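Local coordinates for aminotransferase AspB (Helicobacter pylori 26695, PDB 3EZS), which probably catalyses pyridoxal-phosphate-dependent transfer of amino groups, at residues S228-F242 with A271-F285. Residues are numbered along the deposited sequence; the frame is centred on the assembly and turned at random.
Sequences SLSKRSSAPGLRSGF and ASEAAWLDDRHAEFF. With PO4 (phosphate ion), chain C.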
loop_
_atom_site.group_PDB
_atom_site.type_symbol
_atom_site.label_atom_id
_atom_site.label_comp_id
_atom_site.label_asym_id
_atom_site.label_seq_id
_atom_site.Cartn_x
_atom_site.Cartn_y
_atom_site.Cartn_z
ATOM N N SER A 228 14.619 0.467 -4.789
ATOM C CA SER A 228 13.960 1.582 -4.116
ATOM C C SER A 228 14.721 2.867 -4.377
ATOM O O SER A 228 15.919 2.840 -4.524
ATOM C CB SER A 228 13.942 1.360 -2.613
ATOM O OG SER A 228 13.432 2.503 -1.938
ATOM N N LEU A 229 14.011 3.988 -4.368
ATOM C CA LEU A 229 14.599 5.313 -4.573
ATOM C C LEU A 229 14.995 6.018 -3.255
ATOM O O LEU A 229 15.704 7.023 -3.258
ATOM C CB LEU A 229 13.533 6.170 -5.241
ATOM C CG LEU A 229 13.928 7.440 -5.972
ATOM C CD1 LEU A 229 14.946 7.121 -7.071
ATOM C CD2 LEU A 229 12.663 8.079 -6.549
ATOM N N SER A 230 14.511 5.493 -2.143
ATOM C CA SER A 230 14.638 6.137 -0.841
ATOM C C SER A 230 16.024 6.578 -0.440
ATOM O O SER A 230 16.191 7.708 0.008
ATOM C CB SER A 230 14.062 5.227 0.245
ATOM O OG SER A 230 12.717 4.914 -0.065
ATOM N N LYS A 231 17.002 5.684 -0.576
ATOM C CA LYS A 231 18.389 5.983 -0.152
ATOM C C LYS A 231 19.160 6.709 -1.224
ATOM O O LYS A 231 19.870 7.686 -0.952
ATOM C CB LYS A 231 19.096 4.703 0.300
ATOM C CG LYS A 231 18.550 4.227 1.649
ATOM C CD LYS A 231 18.717 2.748 1.827
ATOM C CE LYS A 231 18.158 2.290 3.174
ATOM N NZ LYS A 231 16.797 2.805 3.480
ATOM N N ARG A 232 18.971 6.249 -2.450
ATOM C CA ARG A 232 19.600 6.834 -3.622
ATOM C C ARG A 232 19.390 8.338 -3.743
ATOM O O ARG A 232 20.337 9.067 -4.072
ATOM C CB ARG A 232 19.008 6.164 -4.877
ATOM C CG ARG A 232 19.508 6.688 -6.178
ATOM C CD ARG A 232 18.843 6.003 -7.361
ATOM N NE ARG A 232 19.495 6.426 -8.599
ATOM C CZ ARG A 232 19.113 7.442 -9.382
ATOM N NH1 ARG A 232 18.025 8.165 -9.133
ATOM N NH2 ARG A 232 19.833 7.721 -10.449
ATOM N N SER A 233 18.159 8.801 -3.502
ATOM C CA SER A 233 17.820 10.208 -3.737
ATOM C C SER A 233 17.401 11.001 -2.515
ATOM O O SER A 233 16.894 12.103 -2.655
ATOM C CB SER A 233 16.701 10.266 -4.778
ATOM O OG SER A 233 17.019 9.485 -5.930
ATOM N N SER A 234 17.643 10.478 -1.318
ATOM C CA SER A 234 17.206 11.139 -0.065
ATOM C C SER A 234 15.756 11.640 -0.177
ATOM O O SER A 234 15.431 12.792 0.189
ATOM C CB SER A 234 18.136 12.288 0.320
ATOM O OG SER A 234 19.468 11.845 0.504
ATOM N N ALA A 235 14.908 10.751 -0.692
ATOM C CA ALA A 235 13.497 11.019 -0.918
ATOM C C ALA A 235 12.630 9.828 -0.518
ATOM O O ALA A 235 11.853 9.360 -1.352
ATOM C CB ALA A 235 13.266 11.345 -2.405
ATOM N N PRO A 236 12.748 9.334 0.740
ATOM C CA PRO A 236 11.923 8.210 1.198
ATOM C C PRO A 236 10.434 8.527 1.171
ATOM O O PRO A 236 9.642 7.624 0.969
ATOM C CB PRO A 236 12.391 7.982 2.644
ATOM C CG PRO A 236 12.950 9.292 3.067
ATOM C CD PRO A 236 13.632 9.802 1.825
ATOM N N GLY A 237 10.061 9.798 1.311
ATOM C CA GLY A 237 8.649 10.188 1.251
ATOM C C GLY A 237 7.936 9.927 -0.073
ATOM O O GLY A 237 6.709 9.864 -0.110
ATOM N N LEU A 238 8.689 9.798 -1.165
ATOM C CA LEU A 238 8.101 9.545 -2.473
ATOM C C LEU A 238 7.492 8.137 -2.586
ATOM O O LEU A 238 6.564 7.942 -3.370
ATOM C CB LEU A 238 9.129 9.788 -3.604
ATOM C CG LEU A 238 9.519 11.249 -3.874
ATOM C CD1 LEU A 238 10.629 11.335 -4.900
ATOM C CD2 LEU A 238 8.343 12.116 -4.339
ATOM N N ARG A 239 7.994 7.187 -1.787
ATOM C CA ARG A 239 7.532 5.800 -1.784
ATOM C C ARG A 239 7.580 5.255 -3.207
ATOM O O ARG A 239 6.561 4.873 -3.771
ATOM C CB ARG A 239 6.105 5.663 -1.212
ATOM C CG ARG A 239 5.812 6.390 0.085
ATOM C CD ARG A 239 6.735 6.042 1.266
ATOM N NE ARG A 239 6.960 4.608 1.432
ATOM C CZ ARG A 239 8.117 3.954 1.323
ATOM N NH1 ARG A 239 9.269 4.557 1.062
ATOM N NH2 ARG A 239 8.110 2.642 1.501
ATOM N N SER A 240 8.772 5.248 -3.787
ATOM C CA SER A 240 8.974 4.755 -5.137
ATOM C C SER A 240 10.039 3.661 -5.195
ATOM O O SER A 240 11.152 3.813 -4.700
ATOM C CB SER A 240 9.362 5.880 -6.104
ATOM O OG SER A 240 9.463 5.356 -7.421
ATOM N N GLY A 241 9.667 2.570 -5.838
ATOM C CA GLY A 241 10.537 1.429 -6.032
ATOM C C GLY A 241 10.025 0.665 -7.229
ATOM O O GLY A 241 9.103 1.120 -7.924
ATOM N N PHE A 242 10.663 -0.468 -7.488
ATOM C CA PHE A 242 10.256 -1.357 -8.550
ATOM C C PHE A 242 10.752 -2.772 -8.300
ATOM O O PHE A 242 11.574 -3.028 -7.406
ATOM C CB PHE A 242 10.668 -0.838 -9.950
ATOM C CG PHE A 242 12.166 -0.760 -10.210
ATOM C CD1 PHE A 242 12.875 -1.876 -10.654
ATOM C CD2 PHE A 242 12.840 0.450 -10.103
ATOM C CE1 PHE A 242 14.248 -1.799 -10.919
ATOM C CE2 PHE A 242 14.201 0.535 -10.373
ATOM C CZ PHE A 242 14.902 -0.594 -10.787
ATOM N N ALA A 271 7.460 13.604 -9.576
ATOM C CA ALA A 271 8.686 13.869 -8.801
ATOM C C ALA A 271 9.584 12.609 -8.746
ATOM O O ALA A 271 10.826 12.703 -8.823
ATOM C CB ALA A 271 8.352 14.385 -7.388
ATOM N N SER A 272 8.962 11.438 -8.622
ATOM C CA SER A 272 9.706 10.168 -8.657
ATOM C C SER A 272 10.366 10.012 -10.008
ATOM O O SER A 272 11.515 9.611 -10.091
ATOM C CB SER A 272 8.784 8.978 -8.463
ATOM O OG SER A 272 8.262 8.977 -7.160
ATOM N N GLU A 273 9.632 10.340 -11.065
ATOM C CA GLU A 273 10.159 10.235 -12.430
ATOM C C GLU A 273 11.370 11.154 -12.632
ATOM O O GLU A 273 12.358 10.751 -13.236
ATOM C CB GLU A 273 9.071 10.594 -13.431
ATOM C CG GLU A 273 9.492 10.467 -14.884
ATOM C CD GLU A 273 8.482 11.074 -15.833
ATOM O OE1 GLU A 273 7.313 11.229 -15.438
ATOM O OE2 GLU A 273 8.861 11.390 -16.980
ATOM N N ALA A 274 11.277 12.390 -12.141
ATOM C CA ALA A 274 12.381 13.332 -12.249
ATOM C C ALA A 274 13.609 12.761 -11.530
ATOM O O ALA A 274 14.715 12.845 -12.049
ATOM C CB ALA A 274 11.980 14.710 -11.689
ATOM N N ALA A 275 13.403 12.145 -10.362
ATOM C CA ALA A 275 14.490 11.521 -9.586
ATOM C C ALA A 275 15.151 10.377 -10.343
ATOM O O ALA A 275 16.378 10.324 -10.442
ATOM C CB ALA A 275 13.982 11.027 -8.193
ATOM N N TRP A 276 14.346 9.479 -10.912
ATOM C CA TRP A 276 14.905 8.321 -11.627
ATOM C C TRP A 276 15.634 8.687 -12.913
ATOM O O TRP A 276 16.499 7.946 -13.334
ATOM C CB TRP A 276 13.843 7.259 -11.936
ATOM C CG TRP A 276 13.334 6.443 -10.752
ATOM C CD1 TRP A 276 12.095 6.502 -10.193
ATOM C CD2 TRP A 276 14.057 5.435 -10.011
ATOM N NE1 TRP A 276 11.998 5.597 -9.156
ATOM C CE2 TRP A 276 13.188 4.941 -9.017
ATOM C CE3 TRP A 276 15.361 4.923 -10.079
ATOM C CZ2 TRP A 276 13.565 3.930 -8.114
ATOM C CZ3 TRP A 276 15.743 3.923 -9.156
ATOM C CH2 TRP A 276 14.833 3.429 -8.212
ATOM N N LEU A 277 15.247 9.791 -13.550
ATOM C CA LEU A 277 15.877 10.252 -14.779
ATOM C C LEU A 277 17.279 10.864 -14.574
ATOM O O LEU A 277 18.065 10.932 -15.517
ATOM C CB LEU A 277 14.999 11.314 -15.451
ATOM C CG LEU A 277 13.680 10.963 -16.134
ATOM C CD1 LEU A 277 12.755 12.197 -16.292
ATOM C CD2 LEU A 277 13.932 10.288 -17.496
ATOM N N ASP A 278 17.575 11.316 -13.355
ATOM C CA ASP A 278 18.832 12.009 -13.065
ATOM C C ASP A 278 19.802 11.194 -12.220
ATOM O O ASP A 278 19.389 10.531 -11.241
ATOM C CB ASP A 278 18.524 13.290 -12.303
ATOM C CG ASP A 278 19.767 14.048 -11.929
ATOM O OD1 ASP A 278 20.453 14.536 -12.841
ATOM O OD2 ASP A 278 20.056 14.160 -10.726
ATOM N N ASP A 279 21.084 11.256 -12.594
ATOM C CA ASP A 279 22.160 10.560 -11.876
ATOM C C ASP A 279 23.044 11.478 -11.027
ATOM O O ASP A 279 23.711 11.018 -10.113
ATOM C CB ASP A 279 23.052 9.807 -12.871
ATOM C CG ASP A 279 22.342 8.621 -13.529
ATOM O OD1 ASP A 279 21.360 8.103 -12.971
ATOM O OD2 ASP A 279 22.770 8.211 -14.609
ATOM N N ARG A 280 23.016 12.767 -11.308
ATOM C CA ARG A 280 23.859 13.734 -10.633
ATOM C C ARG A 280 23.627 13.798 -9.164
ATOM O O ARG A 280 24.578 13.679 -8.395
ATOM C CB ARG A 280 23.633 15.123 -11.204
ATOM C CG ARG A 280 24.124 15.260 -12.600
ATOM C CD ARG A 280 23.652 16.555 -13.218
ATOM N NE ARG A 280 24.164 16.630 -14.576
ATOM C CZ ARG A 280 23.768 17.493 -15.503
ATOM N NH1 ARG A 280 22.816 18.394 -15.258
ATOM N NH2 ARG A 280 24.322 17.427 -16.702
ATOM N N HIS A 281 22.373 13.985 -8.771
ATOM C CA HIS A 281 22.056 14.069 -7.351
ATOM C C HIS A 281 22.399 12.757 -6.611
ATOM O O HIS A 281 22.839 12.800 -5.476
ATOM C CB HIS A 281 20.589 14.460 -7.131
ATOM C CG HIS A 281 19.633 13.324 -7.301
ATOM N ND1 HIS A 281 19.293 12.816 -8.533
ATOM C CD2 HIS A 281 18.966 12.581 -6.390
ATOM C CE1 HIS A 281 18.452 11.809 -8.376
ATOM N NE2 HIS A 281 18.225 11.653 -7.085
ATOM N N ALA A 282 22.214 11.601 -7.256
ATOM C CA ALA A 282 22.513 10.306 -6.634
ATOM C C ALA A 282 23.991 10.219 -6.320
ATOM O O ALA A 282 24.399 9.792 -5.222
ATOM C CB ALA A 282 22.106 9.143 -7.552
ATOM N N GLU A 283 24.797 10.623 -7.288
ATOM C CA GLU A 283 26.238 10.637 -7.136
ATOM C C GLU A 283 26.664 11.551 -5.968
ATOM O O GLU A 283 27.571 11.213 -5.197
ATOM C CB GLU A 283 26.862 11.097 -8.467
ATOM C CG GLU A 283 28.380 11.267 -8.464
ATOM C CD GLU A 283 29.123 9.976 -8.157
ATOM O OE1 GLU A 283 28.559 8.882 -8.379
ATOM O OE2 GLU A 283 30.284 10.068 -7.715
ATOM N N PHE A 284 26.019 12.707 -5.842
ATOM C CA PHE A 284 26.323 13.649 -4.754
ATOM C C PHE A 284 26.176 12.960 -3.387
ATOM O O PHE A 284 27.043 13.092 -2.516
ATOM C CB PHE A 284 25.418 14.878 -4.837
ATOM C CG PHE A 284 25.556 15.829 -3.671
ATOM C CD1 PHE A 284 26.490 16.853 -3.698
ATOM C CD2 PHE A 284 24.737 15.705 -2.555
ATOM C CE1 PHE A 284 26.620 17.728 -2.637
ATOM C CE2 PHE A 284 24.851 16.588 -1.475
ATOM C CZ PHE A 284 25.800 17.602 -1.517
ATOM N N PHE A 285 25.094 12.205 -3.210
ATOM C CA PHE A 285 24.891 11.495 -1.948
ATOM C C PHE A 285 25.833 10.298 -1.804
ATOM O O PHE A 285 26.391 10.080 -0.727
ATOM C CB PHE A 285 23.435 11.074 -1.767
ATOM C CG PHE A 285 22.472 12.226 -1.719
ATOM C CD1 PHE A 285 22.641 13.262 -0.787
ATOM C CD2 PHE A 285 21.370 12.263 -2.572
ATOM C CE1 PHE A 285 21.754 14.334 -0.743
ATOM C CE2 PHE A 285 20.479 13.330 -2.534
ATOM C CZ PHE A 285 20.668 14.365 -1.609
HETATM P P PO4 C . 11.783 1.522 1.141
HETATM O O1 PO4 C . 11.963 1.401 -0.347
HETATM O O2 PO4 C . 10.436 1.027 1.550
HETATM O O3 PO4 C . 11.874 2.953 1.535
HETATM O O4 PO4 C . 12.807 0.657 1.812
HETATM O O HOH W 1 22.866 7.866 -4.321
#
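The W276 indole is covered on both faces: L229 CD1 sits over the centre of its six-membered ring, 3.4 Å from the centroid, and the F242 ring meets the opposite face obliquely, planes at 58°. At the indole edge, W276 NE1 gives a nearly straight, in-plane hydrogen bond to S240 OG (3.1 Å). The R232 guanidinium has W276 CE3 over one face and A282 CB over the other. With CG anti to the backbone N (chi1 178°) and an extended chain, R232 NH1 donates to A275 O near the end of helix 266-277 (3.0 Å), from above that carbonyl's plane. In the link to helix 280-299, R232 NH2 donates to D278 O and forms a salt bridge with D279 OD1 (3.0 Å); D279 OD2 pairs with R74, R232 NE with E198. S233 OG lies at the H281 ring edge, hydrogen-bonded to NE2 (2.7 Å), while H281 ND1 donates to D278 OD2 (2.7 Å), fixing the ring's rotation. S234 OG lies over the F285 ring face. Thus the loop between strands 223-228 and 241-245, where S230 and R239, with S91 N and R92 N, hold a phosphate ion, probably from the crystallisation liquor, in the probable cofactor-phosphate pocket, is anchored on helices 266-277 and 280-299; helices 39-46 and 62-76 pack alongside.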